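Local coordinates for Lmo0135 protein (PDB 5ISU) that probably binds a peptide or related small solute outside the cell and hands it to an ABC transporter for import, at residues A[135-138]-A[143-146]; A[303-308]-A[431-436]; A[403-408]-A[443-448]. One frame throughout, in Å; residues are numbered along the deposited sequence. Where two conformers were deposited one is given.

Contact 1: residues A[135-138]-A[143-146]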
loop_
_atom_site.group_PDB
_atom_site.type_symbol
_atom_site.label_atom_id
_atom_site.label_comp_id
_atom_site.label_asym_id
_atom_site.label_seq_id
_atom_site.Cartn_x
_atom_site.Cartn_y
_atom_site.Cartn_z
ATOM N N PHE A 135 2.454 16.901 20.028
ATOM C CA PHE A 135 1.411 17.189 19.057
ATOM C C PHE A 135 0.129 17.443 19.836
ATOM O O PHE A 135 -0.213 16.669 20.730
ATOM C CB PHE A 135 1.112 15.991 18.139
ATOM C CG PHE A 135 2.241 15.577 17.227
ATOM C CD1 PHE A 135 3.164 14.633 17.634
ATOM C CD2 PHE A 135 2.319 16.070 15.937
ATOM C CE1 PHE A 135 4.178 14.208 16.784
ATOM C CE2 PHE A 135 3.329 15.662 15.079
ATOM C CZ PHE A 135 4.265 14.728 15.502
ATOM N N THR A 136 -0.578 18.505 19.482
ATOM C CA THR A 136 -1.836 18.849 20.124
ATOM C C THR A 136 -2.917 18.925 19.047
ATOM O O THR A 136 -2.887 19.809 18.188
ATOM C CB THR A 136 -1.724 20.170 20.899
ATOM O OG1 THR A 136 -0.997 21.122 20.113
ATOM C CG2 THR A 136 -0.976 19.959 22.212
ATOM N N LEU A 137 -3.840 17.962 19.079
ATOM C CA LEU A 137 -4.935 17.895 18.114
ATOM C C LEU A 137 -6.040 18.805 18.529
ATOM O O LEU A 137 -6.246 18.981 19.726
ATOM C CB LEU A 137 -5.540 16.489 18.062
ATOM C CG LEU A 137 -4.676 15.359 17.545
ATOM C CD1 LEU A 137 -5.456 14.061 17.614
ATOM C CD2 LEU A 137 -4.238 15.646 16.131
ATOM N N PRO A 138 -6.795 19.341 17.549
ATOM C CA PRO A 138 -7.956 20.217 17.842
ATOM C C PRO A 138 -9.168 19.424 18.370
ATOM O O PRO A 138 -9.898 19.900 19.231
ATOM C CB PRO A 138 -8.260 20.867 16.486
ATOM C CG PRO A 138 -7.707 19.912 15.464
ATOM C CD PRO A 138 -6.524 19.241 16.100
ATOM N N ALA A 143 -7.046 7.759 14.430
ATOM C CA ALA A 143 -6.191 7.433 13.268
ATOM C C ALA A 143 -4.891 8.204 13.254
ATOM O O ALA A 143 -3.994 7.871 12.488
ATOM C CB ALA A 143 -6.933 7.703 11.963
ATOM N N PHE A 144 -4.781 9.253 14.072
ATOM C CA PHE A 144 -3.544 10.035 14.075
ATOM C C PHE A 144 -2.364 9.226 14.635
ATOM O O PHE A 144 -1.221 9.511 14.309
ATOM C CB PHE A 144 -3.727 11.349 14.804
ATOM C CG PHE A 144 -2.544 12.243 14.713
ATOM C CD1 PHE A 144 -2.217 12.842 13.502
ATOM C CD2 PHE A 144 -1.779 12.529 15.838
ATOM C CE1 PHE A 144 -1.132 13.694 13.401
ATOM C CE2 PHE A 144 -0.690 13.382 15.747
ATOM C CZ PHE A 144 -0.362 13.962 14.526
ATOM N N GLU A 145 -2.642 8.220 15.467
ATOM C CA GLU A 145 -1.582 7.334 15.939
ATOM C C GLU A 145 -0.896 6.656 14.746
ATOM O O GLU A 145 0.326 6.519 14.727
ATOM C CB GLU A 145 -2.119 6.266 16.887
ATOM C CG GLU A 145 -1.058 5.253 17.339
ATOM C CD GLU A 145 -1.513 4.332 18.470
ATOM O OE1 GLU A 145 -2.731 4.303 18.812
ATOM O OE2 GLU A 145 -0.633 3.635 19.024
ATOM N N ASN A 146 -1.689 6.241 13.759
ATOM C CA ASN A 146 -1.163 5.604 12.558
ATOM C C ASN A 146 -0.309 6.578 11.732
ATOM O O ASN A 146 0.743 6.195 11.186
ATOM C CB ASN A 146 -2.298 5.085 11.698
ATOM C CG ASN A 146 -1.806 4.390 10.444
ATOM O OD1 ASN A 146 -1.159 3.348 10.509
ATOM N ND2 ASN A 146 -2.122 4.961 9.296
#
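F144 has its ring carbon CG anti to the backbone N (chi1 -174°), and this carries the ring out from helix 144-148 toward the end of strand 132-136. F135 and L137 meet it there. Each has CG anti to its own carbonyl carbon, and both side chains leave the 135-138 backbone on the side that faces the helix.

The two phenylalanines form a T-shaped pair. The edge of F144 is turned to the face of F135. The ring centroids are 5.4 Å apart and the planes stand at 73°. The closest approach is F144 CZ to F135 CD2, 3.7 Å. F144 CE2 lies next to it, 3.9 Å from F135 CG.

L137 uses one methyl branch. Its CD2 sits over one face of the F144 ring, nearer the rim on the CG and CD2 side. The distance from L137 CD2 to the F144 centroid is 4.1 Å, only 14° off the ring normal, which makes a CH-pi contact. F144 is thus held at an edge by one residue and over a face by the other.

Y75 of strand 74-79 adds a second edge-to-face ring contact to F144, and F116 and F118 also touch it. The contact joins short helix 144-148 to one face of the five-stranded antiparallel sheet. All three touching side chains are buried and carbon-only, so the attraction across this contact rests on dispersion, the weak electrostatics of edge-to-face rings and the exclusion of water.

Contact 2: residues A[303-308]-A[431-436]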
loop_
_atom_site.group_PDB
_atom_site.type_symbol
_atom_site.label_atom_id
_atom_site.label_comp_id
_atom_site.label_asym_id
_atom_site.label_seq_id
_atom_site.Cartn_x
_atom_site.Cartn_y
_atom_site.Cartn_z
ATOM N N SER A 303 -12.585 -11.842 2.348
ATOM C CA SER A 303 -13.903 -11.819 2.978
ATOM C C SER A 303 -14.306 -10.348 3.167
ATOM O O SER A 303 -15.170 -9.823 2.443
ATOM C CB SER A 303 -13.871 -12.610 4.304
ATOM O OG SER A 303 -12.792 -12.197 5.137
ATOM N N SER A 304 -13.648 -9.681 4.104
ATOM C CA SER A 304 -13.877 -8.273 4.349
ATOM C C SER A 304 -13.258 -7.399 3.266
ATOM O O SER A 304 -12.328 -7.829 2.573
ATOM C CB SER A 304 -13.244 -7.878 5.663
ATOM O OG SER A 304 -13.357 -6.482 5.839
ATOM N N PHE A 305 -13.752 -6.159 3.140
ATOM C CA PHE A 305 -13.176 -5.198 2.186
ATOM C C PHE A 305 -11.824 -4.659 2.724
ATOM O O PHE A 305 -11.025 -4.086 1.984
ATOM C CB PHE A 305 -14.154 -4.058 1.847
ATOM C CG PHE A 305 -14.287 -3.032 2.914
ATOM C CD1 PHE A 305 -13.371 -1.992 3.007
ATOM C CD2 PHE A 305 -15.324 -3.086 3.827
ATOM C CE1 PHE A 305 -13.486 -1.024 4.002
ATOM C CE2 PHE A 305 -15.441 -2.122 4.820
ATOM C CZ PHE A 305 -14.518 -1.094 4.907
ATOM N N LEU A 306 -11.584 -4.869 4.011
ATOM C CA LEU A 306 -10.344 -4.523 4.658
ATOM C C LEU A 306 -9.366 -5.693 4.589
ATOM O O LEU A 306 -9.794 -6.845 4.671
ATOM C CB LEU A 306 -10.610 -4.321 6.139
ATOM C CG LEU A 306 -11.578 -3.258 6.609
ATOM C CD1 LEU A 306 -11.591 -3.316 8.119
ATOM C CD2 LEU A 306 -11.107 -1.897 6.134
ATOM N N THR A 307 -8.070 -5.394 4.493
ATOM C CA THR A 307 -7.016 -6.417 4.551
ATOM C C THR A 307 -6.766 -6.790 6.013
ATOM O O THR A 307 -7.194 -6.070 6.918
ATOM C CB THR A 307 -5.710 -5.955 3.865
ATOM O OG1 THR A 307 -5.360 -4.629 4.308
ATOM C CG2 THR A 307 -5.893 -5.963 2.354
ATOM N N GLU A 308 -6.067 -7.902 6.242
ATOM C CA GLU A 308 -5.845 -8.431 7.615
ATOM C C GLU A 308 -5.022 -7.590 8.570
ATOM O O GLU A 308 -5.132 -7.751 9.776
ATOM C CB GLU A 308 -5.231 -9.823 7.559
ATOM C CG GLU A 308 -6.128 -10.857 6.885
ATOM C CD GLU A 308 -5.603 -12.287 7.020
ATOM O OE1 GLU A 308 -4.480 -12.503 7.565
ATOM O OE2 GLU A 308 -6.330 -13.200 6.589
ATOM N N ALA A 431 -22.242 8.297 7.560
ATOM C CA ALA A 431 -22.304 8.817 8.944
ATOM C C ALA A 431 -21.484 7.924 9.879
ATOM O O ALA A 431 -20.851 8.423 10.812
ATOM C CB ALA A 431 -23.752 8.935 9.437
ATOM N N LEU A 432 -21.508 6.610 9.621
ATOM C CA LEU A 432 -20.695 5.653 10.382
ATOM C C LEU A 432 -19.193 5.901 10.142
ATOM O O LEU A 432 -18.407 5.902 11.092
ATOM C CB LEU A 432 -21.047 4.196 10.034
ATOM C CG LEU A 432 -22.305 3.602 10.684
ATOM C CD1 LEU A 432 -22.690 2.286 10.024
ATOM C CD2 LEU A 432 -22.111 3.422 12.192
ATOM N N TRP A 433 -18.806 6.097 8.878
ATOM C CA TRP A 433 -17.409 6.391 8.554
ATOM C C TRP A 433 -16.942 7.572 9.381
ATOM O O TRP A 433 -15.933 7.471 10.071
ATOM C CB TRP A 433 -17.189 6.703 7.071
ATOM C CG TRP A 433 -17.150 5.506 6.113
ATOM C CD1 TRP A 433 -18.096 5.161 5.181
ATOM C CD2 TRP A 433 -16.091 4.545 5.971
ATOM N NE1 TRP A 433 -17.687 4.061 4.479
ATOM C CE2 TRP A 433 -16.464 3.660 4.943
ATOM C CE3 TRP A 433 -14.856 4.359 6.602
ATOM C CZ2 TRP A 433 -15.650 2.576 4.545
ATOM C CZ3 TRP A 433 -14.059 3.292 6.208
ATOM C CH2 TRP A 433 -14.458 2.420 5.186
ATOM N N GLU A 434 -17.694 8.676 9.337
ATOM C CA GLU A 434 -17.324 9.884 10.100
ATOM C C GLU A 434 -17.345 9.679 11.611
ATOM O O GLU A 434 -16.485 10.190 12.316
ATOM C CB GLU A 434 -18.154 11.095 9.686
ATOM C CG GLU A 434 -17.794 11.567 8.277
ATOM C CD GLU A 434 -18.251 12.992 7.981
ATOM O OE1 GLU A 434 -19.193 13.487 8.650
ATOM O OE2 GLU A 434 -17.659 13.623 7.072
ATOM N N LYS A 435 -18.298 8.891 12.083
ATOM C CA LYS A 435 -18.398 8.564 13.497
ATOM C C LYS A 435 -17.164 7.759 13.943
ATOM O O LYS A 435 -16.631 7.987 15.016
ATOM C CB LYS A 435 -19.687 7.775 13.751
ATOM C CG LYS A 435 -20.041 7.474 15.206
ATOM C CD LYS A 435 -21.312 6.617 15.239
ATOM C CE LYS A 435 -21.635 6.030 16.610
ATOM N NZ LYS A 435 -22.020 7.056 17.608
ATOM N N GLY A 436 -16.698 6.841 13.102
ATOM C CA GLY A 436 -15.538 6.020 13.437
ATOM C C GLY A 436 -14.266 6.830 13.567
ATOM O O GLY A 436 -13.409 6.530 14.402
#
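The rings of F305 and W433 meet rim to rim, and neither lies over the face of the other. One face of F305 is covered from within its own segment by L306, whose CG stands 3.9 Å above the F305 ring plane, offset toward the rim. The six-membered ring of W433 reaches the far end of the phenylalanine. W433 CH2 is 3.5 Å from F305 CZ and 3.8 Å from F305 CE1. The planes are inclined at 61°, and the centroids of the two six-membered rings are 5.8 Å apart.

The two side chains approach from opposite directions. F305 has chi1 76°, with CG between the backbone N and the carbonyl carbon, and this aims its ring at helix 427-438. W433 spans the rest of the gap with the benzo end of its indole.

Just before F305, S304 opens an ST turn. Its OG accepts from L306 N at 3.0 Å, nearly straight at 164°. S304 OG is also hydrogen-bonded to Q453 of helix 442-458, which ties the turn to a second helix. Y413 brings another ring to F305, and I452 of helix 442-458 packs on W433.

Both touching residues are buried. Two aromatic rings meeting rim to rim join the loop after strand 299-301 to helix 427-438. The fold is consistent with the family 5 extracellular solute-binding proteins, members of the periplasmic binding protein clan.

Contact 3: residues A[403-408]-A[443-448]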
loop_
_atom_site.group_PDB
_atom_site.type_symbol
_atom_site.label_atom_id
_atom_site.label_comp_id
_atom_site.label_asym_id
_atom_site.label_seq_id
_atom_site.Cartn_x
_atom_site.Cartn_y
_atom_site.Cartn_z
ATOM N N GLY A 403 -3.078 0.435 4.309
ATOM C CA GLY A 403 -2.573 0.810 5.634
ATOM C C GLY A 403 -3.312 0.126 6.791
ATOM O O GLY A 403 -4.278 -0.637 6.580
ATOM N N ASN A 404 -2.854 0.454 8.005
ATOM C CA ASN A 404 -3.285 -0.175 9.254
ATOM C C ASN A 404 -4.536 0.369 9.956
ATOM O O ASN A 404 -4.997 -0.262 10.907
ATOM C CB ASN A 404 -2.100 -0.178 10.258
ATOM C CG ASN A 404 -0.909 -0.995 9.767
ATOM O OD1 ASN A 404 -1.031 -1.830 8.860
ATOM N ND2 ASN A 404 0.253 -0.761 10.371
ATOM N N ASP A 405 -5.040 1.536 9.541
ATOM C CA ASP A 405 -6.232 2.117 10.146
ATOM C C ASP A 405 -7.336 2.169 9.095
ATOM O O ASP A 405 -7.121 2.684 7.993
ATOM C CB ASP A 405 -5.969 3.505 10.758
ATOM C CG ASP A 405 -7.191 4.034 11.575
ATOM O OD1 ASP A 405 -8.253 4.367 10.964
ATOM O OD2 ASP A 405 -7.085 4.129 12.832
ATOM N N PRO A 406 -8.538 1.658 9.445
ATOM C CA PRO A 406 -9.636 1.628 8.475
ATOM C C PRO A 406 -10.117 3.001 7.998
ATOM O O PRO A 406 -10.770 3.084 6.972
ATOM C CB PRO A 406 -10.742 0.875 9.225
ATOM C CG PRO A 406 -10.453 1.127 10.674
ATOM C CD PRO A 406 -8.969 1.178 10.780
ATOM N N ASP A 407 -9.791 4.068 8.710
ATOM C CA ASP A 407 -10.224 5.420 8.281
ATOM C C ASP A 407 -9.650 5.795 6.901
ATOM O O ASP A 407 -10.280 6.527 6.144
ATOM C CB ASP A 407 -9.801 6.471 9.292
ATOM C CG ASP A 407 -10.325 7.867 8.949
ATOM O OD1 ASP A 407 -11.563 8.064 8.911
ATOM O OD2 ASP A 407 -9.496 8.782 8.754
ATOM N N ALA A 408 -8.474 5.272 6.560
ATOM C CA ALA A 408 -7.876 5.581 5.258
ATOM C C ALA A 408 -8.717 5.052 4.074
ATOM O O ALA A 408 -8.599 5.555 2.954
ATOM C CB ALA A 408 -6.434 5.051 5.181
ATOM N N LYS A 443 -13.331 -0.451 21.981
ATOM C CA LYS A 443 -14.475 -1.345 21.734
ATOM C C LYS A 443 -15.625 -0.670 20.969
ATOM O O LYS A 443 -16.207 -1.293 20.077
ATOM C CB LYS A 443 -14.968 -2.036 23.019
ATOM C CG LYS A 443 -15.228 -1.128 24.211
ATOM C CD LYS A 443 -15.621 -1.938 25.445
ATOM C CE LYS A 443 -15.369 -1.160 26.735
ATOM N NZ LYS A 443 -16.050 0.162 26.781
ATOM N N GLU A 444 -15.934 0.589 21.281
ATOM C CA GLU A 444 -16.980 1.315 20.530
ATOM C C GLU A 444 -16.539 1.568 19.075
ATOM O O GLU A 444 -17.356 1.606 18.157
ATOM C CB GLU A 444 -17.319 2.651 21.180
ATOM C CG GLU A 444 -18.011 2.552 22.536
ATOM C CD GLU A 444 -18.361 3.924 23.122
ATOM O OE1 GLU A 444 -17.935 4.959 22.544
ATOM O OE2 GLU A 444 -19.060 3.971 24.164
ATOM N N ARG A 445 -15.235 1.727 18.876
ATOM C CA ARG A 445 -14.705 1.983 17.561
ATOM C C ARG A 445 -14.696 0.644 16.786
ATOM O O ARG A 445 -14.959 0.614 15.582
ATOM C CB ARG A 445 -13.315 2.634 17.665
ATOM C CG ARG A 445 -12.936 3.383 16.410
ATOM C CD ARG A 445 -11.493 3.859 16.328
ATOM N NE ARG A 445 -11.339 4.503 15.017
ATOM C CZ ARG A 445 -10.219 4.575 14.300
ATOM N NH1 ARG A 445 -9.083 4.018 14.727
ATOM N NH2 ARG A 445 -10.260 5.177 13.112
ATOM N N GLN A 446 -14.438 -0.462 17.491
ATOM C CA GLN A 446 -14.470 -1.783 16.864
ATOM C C GLN A 446 -15.873 -2.068 16.308
ATOM O O GLN A 446 -16.003 -2.483 15.159
ATOM C CB GLN A 446 -14.049 -2.902 17.839
ATOM C CG GLN A 446 -13.954 -4.289 17.186
ATOM C CD GLN A 446 -13.562 -5.406 18.157
ATOM O OE1 GLN A 446 -14.054 -6.536 18.051
ATOM N NE2 GLN A 446 -12.707 -5.092 19.120
ATOM N N GLU A 447 -16.906 -1.816 17.109
ATOM C CA GLU A 447 -18.297 -2.045 16.680
ATOM C C GLU A 447 -18.683 -1.254 15.427
ATOM O O GLU A 447 -19.388 -1.768 14.573
ATOM C CB GLU A 447 -19.295 -1.754 17.813
ATOM C CG GLU A 447 -19.215 -2.752 18.955
ATOM C CD GLU A 447 -20.255 -2.536 20.053
ATOM O OE1 GLU A 447 -21.063 -1.575 19.989
ATOM O OE2 GLU A 447 -20.268 -3.354 20.998
ATOM N N ILE A 448 -18.188 -0.024 15.313
ATOM C CA ILE A 448 -18.488 0.829 14.160
ATOM C C ILE A 448 -17.887 0.258 12.874
ATOM O O ILE A 448 -18.584 0.143 11.861
ATOM C CB ILE A 448 -18.007 2.287 14.381
ATOM C CG1 ILE A 448 -18.825 2.925 15.504
ATOM C CG2 ILE A 448 -18.174 3.114 13.104
ATOM C CD1 ILE A 448 -18.232 4.202 16.065
#
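A buried salt bridge between D405 and R445 is the striking feature here, because one carboxylate oxygen of D405 serves two donors. D405 begins an Asx turn: its OD1 accepts from D407 N at 2.7 Å through the anti lone pair. The same OD1 takes R445 NH2 at 3.0 Å through its syn lone pair. The turn leads into the 3-10 segment that starts at P406.

R445 grips the carboxylate end-on, with one terminal nitrogen to each oxygen. NH1 gives the straighter bond, to D405 OD2 at 2.8 Å and 165°. That oxygen lies at the guanidinium edge, in its plane. The bond from NH2 to OD1 is more bent, at 146°, and OD1 is tilted out of the guanidinium plane. The carboxylate and guanidinium planes are inclined at 32°, so the pairing is twisted.

The arginine chain is extended from CG to NE and crosses to the loop from helix 442-458. Further bonds fix its head: NE donates to G436 O of helix 427-438, and NH2 is hydrogen-bonded to Y449. The carboxylate of D407 is turned to K410, with which it forms a salt bridge. With charge matched by charge, D405 probably stays ionised in this setting.

The contact pins the loop after strand 395-400 to helix 442-458. At its margin D407 offers only carbon to the arginine, CB lying 4.1 Å from R445 NH2 at the guanidinium edge.

From the N terminus, contact 1 comes first. It closes a short loop between strand 132-136 and helix 144-148, and it is complete before the others open. Contact 2 opens at 303-308. Contact 3 opens at 403-408, inside that span. Contact 2 closes at 431-436 and contact 3 at 443-448, so the two cross. Their centres are about 6 Å apart, and helices 427-438 and 442-458 follow each other in the chain. W433 CZ3 packs 3.4 Å from P406 O. Contact 1 meets contact 3 where A143 CA lies 3.5 Å from D405 OD2. The segment at helix 144-148 thus touches the loop that contact 3 ties to helix 442-458.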